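Local coordinates for protein regulator of polyketide synthase expression (Bifidobacterium adolescentis, PDB 3ONQ) that probably regulates transcription, perhaps of polyketide synthase genes, through a C-terminal PucR-type helix-turn-helix domain likely to bind DNA, at residues L181-N184 against V185-L189; T198-T201 against V202-L206; G209-L212 against E213-A216. One frame throughout, in Å; residues are numbered along the deposited sequence.

Overall arrangement
All three contacts are local, each between neighbouring turns of one stretch of chain, and they follow one another into the helix-turn-helix region. Contact 1 lies in helix 175-190 and is partly buried, with aromatic and amide packing beside a wider helical turn. Contact 2, in helix 198-207, is the most buried of the three and rests mainly on regular backbone bonds plus a threonine hydroxyl. Contact 3, partly buried, relies on a serine capping bond and a doubly accepting carbonyl at the start of helix 212-219, unlike the mid-helix bonds of the other two. Contacts 1 and 2 touch where Leu189 meets Val202; contacts 2 and 3 touch through Phe205. Between contacts 1 and 3 the nearest atoms are about 12 Å apart.

Contact 1: L181-N184 against V185-L189; sequences LYRN and VYQVL. With SO4 (sulfate ion), chain O.
Gln187, four and five residues on from Arg183 and Tyr182, lies against both on helix 175-190. Among the polar interactions, Arg183 NH1 donates to Gln187 OE1 at 2.9 Å; the two side chains run side by side, with guanidinium and amide planes 65° apart, and the N-H comes in tilted from the carbonyl plane. A water bridges the same oxygen to Arg183 O, donating to both, so OE1 is gripped twice. Arg183 NE also takes part in a salt bridge with Glu179.

Packing completes the cluster. Gln187 CG lies over one face of the Tyr182 ring, 4.2 Å from its centroid, a CH-pi contact. Extension of the glutamine beyond CG (chi2 -166°) carries its amide along that ring, while Tyr182 CE2 sits over the centre of the guanidinium. The Tyr182 and Tyr186 rings meet rim to rim, Tyr182 CE1 to Tyr186 CD2 at 3.6 Å; with centroids 5.6 Å apart and planes at 17°, neither lies over the other's face. Both hydroxyls bond to Asp261.

The backbone shows a wider, pi-type turn: Tyr186 N donates to Leu181 O at 3.0 Å and Gln187 N to Tyr182 O at 2.8 Å, both five residues back, whereas the bond from Val185 N to Leu181 O is weak. On the exposed side, Asn184 ND2 donates to O3 of a sulfate, probably from the crystallisation liquor, at 3.1 Å.

Around this turn, Leu181 packs on helix 166-172, Val185 on helix 244-261 and Val188 on helix 223-237, while Leu189 reaches both helix 223-237 and helix 198-207.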
loop_
_atom_site.group_PDB
_atom_site.type_symbol
_atom_site.label_atom_id
_atom_site.label_comp_id
_atom_site.label_asym_id
_atom_site.label_seq_id
_atom_site.Cartn_x
_atom_site.Cartn_y
_atom_site.Cartn_z
ATOM N N LEU B 181 7.031 14.027 10.480
ATOM C CA LEU B 181 8.228 14.847 10.694
ATOM C C LEU B 181 8.888 15.100 9.349
ATOM O O LEU B 181 9.301 16.209 9.057
ATOM C CB LEU B 181 9.202 14.157 11.653
ATOM C CG LEU B 181 8.778 14.178 13.119
ATOM C CD1 LEU B 181 9.498 13.105 13.951
ATOM C CD2 LEU B 181 8.987 15.576 13.694
ATOM N N TYR B 182 8.946 14.069 8.512
ATOM C CA TYR B 182 9.542 14.212 7.189
ATOM C C TYR B 182 8.712 15.134 6.290
ATOM O O TYR B 182 9.217 16.125 5.761
ATOM C CB TYR B 182 9.715 12.841 6.527
ATOM C CG TYR B 182 10.393 12.893 5.171
ATOM C CD1 TYR B 182 11.669 13.429 5.028
ATOM C CD2 TYR B 182 9.765 12.391 4.041
ATOM C CE1 TYR B 182 12.299 13.467 3.785
ATOM C CE2 TYR B 182 10.388 12.420 2.795
ATOM C CZ TYR B 182 11.651 12.961 2.673
ATOM O OH TYR B 182 12.268 12.994 1.438
ATOM N N ARG B 183 7.432 14.811 6.139
ATOM C CA ARG B 183 6.566 15.496 5.191
ATOM C C ARG B 183 6.106 16.861 5.657
ATOM O O ARG B 183 6.139 17.816 4.888
ATOM C CB ARG B 183 5.328 14.655 4.870
ATOM C CG ARG B 183 5.620 13.302 4.278
ATOM C CD ARG B 183 6.213 13.441 2.897
ATOM N NE ARG B 183 6.412 12.152 2.239
ATOM C CZ ARG B 183 6.957 12.019 1.033
ATOM N NH1 ARG B 183 7.357 13.101 0.367
ATOM N NH2 ARG B 183 7.107 10.814 0.494
ATOM N N ASN B 184 5.649 16.948 6.900
ATOM C CA ASN B 184 4.979 18.155 7.365
ATOM C C ASN B 184 5.902 19.167 8.021
ATOM O O ASN B 184 5.504 20.302 8.254
ATOM C CB ASN B 184 3.857 17.828 8.343
ATOM C CG ASN B 184 2.766 16.971 7.716
ATOM O OD1 ASN B 184 2.656 16.887 6.498
ATOM N ND2 ASN B 184 1.967 16.325 8.553
ATOM N N VAL B 185 7.118 18.758 8.356
ATOM C CA VAL B 185 8.039 19.699 8.981
ATOM C C VAL B 185 9.274 19.892 8.102
ATOM O O VAL B 185 9.472 20.973 7.534
ATOM C CB VAL B 185 8.409 19.264 10.420
ATOM C CG1 VAL B 185 9.255 20.331 11.098
ATOM C CG2 VAL B 185 7.145 19.007 11.226
ATOM N N TYR B 186 10.081 18.840 7.960
ATOM C CA TYR B 186 11.321 18.918 7.186
ATOM C C TYR B 186 11.104 19.359 5.744
ATOM O O TYR B 186 11.730 20.310 5.283
ATOM C CB TYR B 186 12.052 17.581 7.224
ATOM C CG TYR B 186 13.193 17.439 6.240
ATOM C CD1 TYR B 186 14.473 17.906 6.541
ATOM C CD2 TYR B 186 13.000 16.807 5.014
ATOM C CE1 TYR B 186 15.534 17.749 5.631
ATOM C CE2 TYR B 186 14.036 16.650 4.114
ATOM C CZ TYR B 186 15.299 17.119 4.420
ATOM O OH TYR B 186 16.309 16.944 3.495
ATOM N N GLN B 187 10.223 18.670 5.025
ATOM C CA GLN B 187 9.989 19.001 3.625
ATOM C C GLN B 187 9.311 20.364 3.449
ATOM O O GLN B 187 9.551 21.053 2.471
ATOM C CB GLN B 187 9.207 17.889 2.908
ATOM C CG GLN B 187 10.089 16.726 2.490
ATOM C CD GLN B 187 9.396 15.789 1.505
ATOM O OE1 GLN B 187 8.174 15.631 1.531
ATOM N NE2 GLN B 187 10.178 15.179 0.619
ATOM N N VAL B 188 8.473 20.752 4.401
ATOM C CA VAL B 188 7.827 22.057 4.329
ATOM C C VAL B 188 8.873 23.158 4.517
ATOM O O VAL B 188 8.859 24.159 3.811
ATOM C CB VAL B 188 6.698 22.191 5.366
ATOM C CG1 VAL B 188 6.235 23.634 5.469
ATOM C CG2 VAL B 188 5.530 21.285 4.986
ATOM N N LEU B 189 9.793 22.951 5.453
ATOM C CA LEU B 189 10.887 23.894 5.684
ATOM C C LEU B 189 11.705 24.095 4.415
ATOM O O LEU B 189 12.079 25.217 4.081
ATOM C CB LEU B 189 11.821 23.392 6.796
ATOM C CG LEU B 189 11.670 23.888 8.226
ATOM C CD1 LEU B 189 12.878 23.457 9.040
ATOM C CD2 LEU B 189 11.549 25.399 8.242
HETATM S S SO4 O . -1.399 14.308 7.596
HETATM O O1 SO4 O . -1.721 15.327 8.594
HETATM O O2 SO4 O . -1.988 14.675 6.310
HETATM O O3 SO4 O . 0.050 14.204 7.428
HETATM O O4 SO4 O . -1.939 13.024 8.031
HETATM O O HOH W 1 5.769 17.281 1.871
#

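Contact 2: T198-T201 against V202-L206; sequences TYLT and VSTFL. With SO4 (sulfate ion), chain R.
Thr204 turns back onto Leu200 within helix 198-207, part of the PucR-type helix-turn-helix region that also includes helices 212-219 and 223-237. The threonine can be followed outward. Its CB lies 3.2 Å from Leu200 O. With OG1 beside the backbone N and anti to the carbonyl carbon (chi1 -58°), the hydroxyl folds back along the helix and donates to Leu200 O at 2.7 Å. OG1 also lies beside the leucine's side chain, 3.7 Å from Leu200 CD1, as the two side chains run together in the same direction. The side chain of Thr204 also packs on Leu219 of helix 212-219.

Regular i to i+4 bonds carry the backbone on both sides of this pair. Val202 N donates to Thr198 O in a nearly straight bond (170° at the hydrogen), Ser203 N follows to Tyr199 O, and Phe205 N to Thr201 O. Beside the first of these, Val202 CG2 rests 3.4 Å from Thr198 O.

The buried side faces helix 223-237: Val202 meets Ala233, Thr201 meets Val226 and Phe205 meets Leu230. Tyr199 OH donates to O4 of a sulfate at 2.7 Å, an ion probably from the crystallisation liquor that is also held by Arg190 and Arg258, and Arg190 makes a cation-pi contact with the Tyr199 ring.

Leu200 O thus takes two donors from one residue, Thr204 OG1 and Thr204 N at 2.8 Å, reaching it from opposite faces of the carbonyl plane.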
loop_
_atom_site.group_PDB
_atom_site.type_symbol
_atom_site.label_atom_id
_atom_site.label_comp_id
_atom_site.label_asym_id
_atom_site.label_seq_id
_atom_site.Cartn_x
_atom_site.Cartn_y
_atom_site.Cartn_z
ATOM N N THR B 198 15.118 29.871 4.318
ATOM C CA THR B 198 14.465 29.491 5.576
ATOM C C THR B 198 15.111 28.254 6.214
ATOM O O THR B 198 15.504 28.285 7.375
ATOM C CB THR B 198 12.946 29.256 5.394
ATOM O OG1 THR B 198 12.371 30.341 4.654
ATOM C CG2 THR B 198 12.251 29.156 6.736
ATOM N N TYR B 199 15.230 27.174 5.444
ATOM C CA TYR B 199 15.783 25.920 5.957
ATOM C C TYR B 199 17.201 26.095 6.498
ATOM O O TYR B 199 17.525 25.641 7.591
ATOM C CB TYR B 199 15.789 24.845 4.866
ATOM C CG TYR B 199 16.381 23.524 5.315
ATOM C CD1 TYR B 199 15.591 22.563 5.940
ATOM C CD2 TYR B 199 17.731 23.242 5.126
ATOM C CE1 TYR B 199 16.125 21.352 6.352
ATOM C CE2 TYR B 199 18.279 22.035 5.553
ATOM C CZ TYR B 199 17.464 21.095 6.153
ATOM O OH TYR B 199 17.988 19.896 6.564
ATOM N N LEU B 200 18.052 26.738 5.717
ATOM C CA LEU B 200 19.419 26.970 6.155
ATOM C C LEU B 200 19.425 27.753 7.463
ATOM O O LEU B 200 20.220 27.464 8.360
ATOM C CB LEU B 200 20.204 27.719 5.088
ATOM C CG LEU B 200 21.619 28.144 5.472
ATOM C CD1 LEU B 200 22.496 26.921 5.719
ATOM C CD2 LEU B 200 22.196 29.013 4.362
ATOM N N THR B 201 18.519 28.721 7.585
ATOM C CA THR B 201 18.501 29.605 8.757
ATOM C C THR B 201 18.047 28.880 10.012
ATOM O O THR B 201 18.643 29.041 11.076
ATOM C CB THR B 201 17.618 30.854 8.545
ATOM O OG1 THR B 201 18.045 31.541 7.369
ATOM C CG2 THR B 201 17.741 31.799 9.744
ATOM N N VAL B 202 16.989 28.086 9.896
ATOM C CA VAL B 202 16.533 27.277 11.023
ATOM C C VAL B 202 17.625 26.279 11.422
ATOM O O VAL B 202 17.947 26.115 12.593
ATOM C CB VAL B 202 15.248 26.494 10.642
ATOM C CG1 VAL B 202 14.899 25.475 11.715
ATOM C CG2 VAL B 202 14.087 27.456 10.403
ATOM N N SER B 203 18.187 25.601 10.431
ATOM C CA SER B 203 19.212 24.607 10.699
ATOM C C SER B 203 20.384 25.257 11.426
ATOM O O SER B 203 20.899 24.737 12.416
ATOM C CB SER B 203 19.700 24.016 9.382
ATOM O OG SER B 203 20.749 23.101 9.623
ATOM N N THR B 204 20.814 26.407 10.919
ATOM C CA THR B 204 21.969 27.081 11.483
ATOM C C THR B 204 21.638 27.576 12.886
ATOM O O THR B 204 22.456 27.488 13.780
ATOM C CB THR B 204 22.399 28.281 10.613
ATOM O OG1 THR B 204 22.685 27.837 9.281
ATOM C CG2 THR B 204 23.620 28.939 11.196
ATOM N N PHE B 205 20.425 28.067 13.077
ATOM C CA PHE B 205 20.015 28.592 14.366
ATOM C C PHE B 205 20.060 27.511 15.435
ATOM O O PHE B 205 20.570 27.735 16.511
ATOM C CB PHE B 205 18.604 29.153 14.238
ATOM C CG PHE B 205 18.029 29.692 15.513
ATOM C CD1 PHE B 205 18.407 30.926 15.993
ATOM C CD2 PHE B 205 17.084 28.980 16.213
ATOM C CE1 PHE B 205 17.866 31.420 17.147
ATOM C CE2 PHE B 205 16.542 29.480 17.364
ATOM C CZ PHE B 205 16.936 30.698 17.831
ATOM N N LEU B 206 19.546 26.332 15.113
ATOM C CA LEU B 206 19.547 25.205 16.032
ATOM C C LEU B 206 20.948 24.710 16.358
ATOM O O LEU B 206 21.261 24.422 17.495
ATOM C CB LEU B 206 18.693 24.068 15.485
ATOM C CG LEU B 206 17.195 24.334 15.376
ATOM C CD1 LEU B 206 16.506 23.222 14.642
ATOM C CD2 LEU B 206 16.555 24.559 16.713
HETATM S S SO4 R . 21.303 19.757 4.520
HETATM O O1 SO4 R . 21.755 20.686 5.553
HETATM O O2 SO4 R . 21.052 20.464 3.261
HETATM O O3 SO4 R . 22.320 18.729 4.316
HETATM O O4 SO4 R . 20.071 19.119 4.968
#

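Contact 3: G209-L212 against E213-A216; sequences GSSL and ENTA
Ser211 is the N-cap of the helix that starts at Leu212: its OG accepts from Asn214 N at 3.0 Å, with 171° at the hydrogen. The hydroxyl is anti to the serine's backbone N (chi1 163°), which swings it over the first turn and sets it 3.4 Å from Asn214 CG.

The tight part lies on the inner side. Ser211 O accepts from both Thr215 N at 3.1 Å and Thr215 OG1 at 2.8 Å, from opposite faces of its plane, and Ala216 N closes the next turn on Leu212 O at 2.8 Å. Here Thr215 and Leu212 pack on Phe205 of helix 198-207 and on Val226 of helix 223-237. The looser side carries exposed Glu213, whose CB comes no nearer to Ser211 OG than 4.0 Å. Just upstream, Gly209 is the C-prime residue of the Schellman motif closing helix 198-207.

Replacing Ser211 with an alanine removes OG, and Asn214 N is then likely to lose its capping acceptor, leaving the first turn held by backbone carbonyls. Much of the helix start is anchored on Ser211, which supplies acceptors through both its hydroxyl and its carbonyl.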
loop_
_atom_site.group_PDB
_atom_site.type_symbol
_atom_site.label_atom_id
_atom_site.label_comp_id
_atom_site.label_asym_id
_atom_site.label_seq_id
_atom_site.Cartn_x
_atom_site.Cartn_y
_atom_site.Cartn_z
ATOM N N GLY B 209 23.073 26.886 18.934
ATOM C CA GLY B 209 22.540 27.144 20.251
ATOM C C GLY B 209 21.317 28.017 20.350
ATOM O O GLY B 209 21.053 28.590 21.394
ATOM N N SER B 210 20.571 28.130 19.268
ATOM C CA SER B 210 19.373 28.937 19.304
ATOM C C SER B 210 19.731 30.355 19.687
ATOM O O SER B 210 19.054 30.983 20.476
ATOM C CB SER B 210 18.373 28.358 20.296
ATOM O OG SER B 210 17.706 27.250 19.747
ATOM N N SER B 211 20.829 30.838 19.127
ATOM C CA SER B 211 21.272 32.214 19.329
ATOM C C SER B 211 21.064 33.037 18.070
ATOM O O SER B 211 21.625 32.714 17.019
ATOM C CB SER B 211 22.757 32.239 19.672
ATOM O OG SER B 211 23.265 33.550 19.486
ATOM N N LEU B 212 20.265 34.100 18.161
ATOM C CA LEU B 212 20.083 34.988 17.021
ATOM C C LEU B 212 21.413 35.550 16.554
ATOM O O LEU B 212 21.709 35.558 15.356
ATOM C CB LEU B 212 19.169 36.154 17.367
ATOM C CG LEU B 212 17.677 35.897 17.266
ATOM C CD1 LEU B 212 16.948 37.202 17.515
ATOM C CD2 LEU B 212 17.317 35.323 15.904
ATOM N N GLU B 213 22.203 36.040 17.503
ATOM C CA GLU B 213 23.457 36.705 17.168
ATOM C C GLU B 213 24.411 35.780 16.442
ATOM O O GLU B 213 24.987 36.162 15.426
ATOM C CB GLU B 213 24.141 37.290 18.411
ATOM C CG GLU B 213 23.522 38.591 18.873
ATOM C CD GLU B 213 23.455 39.614 17.752
ATOM O OE1 GLU B 213 22.398 40.271 17.620
ATOM O OE2 GLU B 213 24.453 39.751 17.004
ATOM N N ASN B 214 24.583 34.569 16.966
ATOM C CA ASN B 214 25.514 33.625 16.357
ATOM C C ASN B 214 25.038 33.179 14.989
ATOM O O ASN B 214 25.848 32.888 14.115
ATOM C CB ASN B 214 25.768 32.413 17.256
ATOM C CG ASN B 214 26.426 32.790 18.572
ATOM O OD1 ASN B 214 26.949 33.899 18.731
ATOM N ND2 ASN B 214 26.408 31.864 19.523
ATOM N N THR B 215 23.720 33.132 14.809
ATOM C CA THR B 215 23.145 32.728 13.533
ATOM C C THR B 215 23.394 33.843 12.516
ATOM O O THR B 215 23.923 33.590 11.439
ATOM C CB THR B 215 21.627 32.399 13.658
ATOM O OG1 THR B 215 21.436 31.343 14.608
ATOM C CG2 THR B 215 21.055 31.967 12.323
ATOM N N ALA B 216 23.028 35.076 12.878
ATOM C CA ALA B 216 23.362 36.259 12.081
ATOM C C ALA B 216 24.835 36.290 11.674
ATOM O O ALA B 216 25.162 36.529 10.521
ATOM C CB ALA B 216 23.003 37.543 12.835
#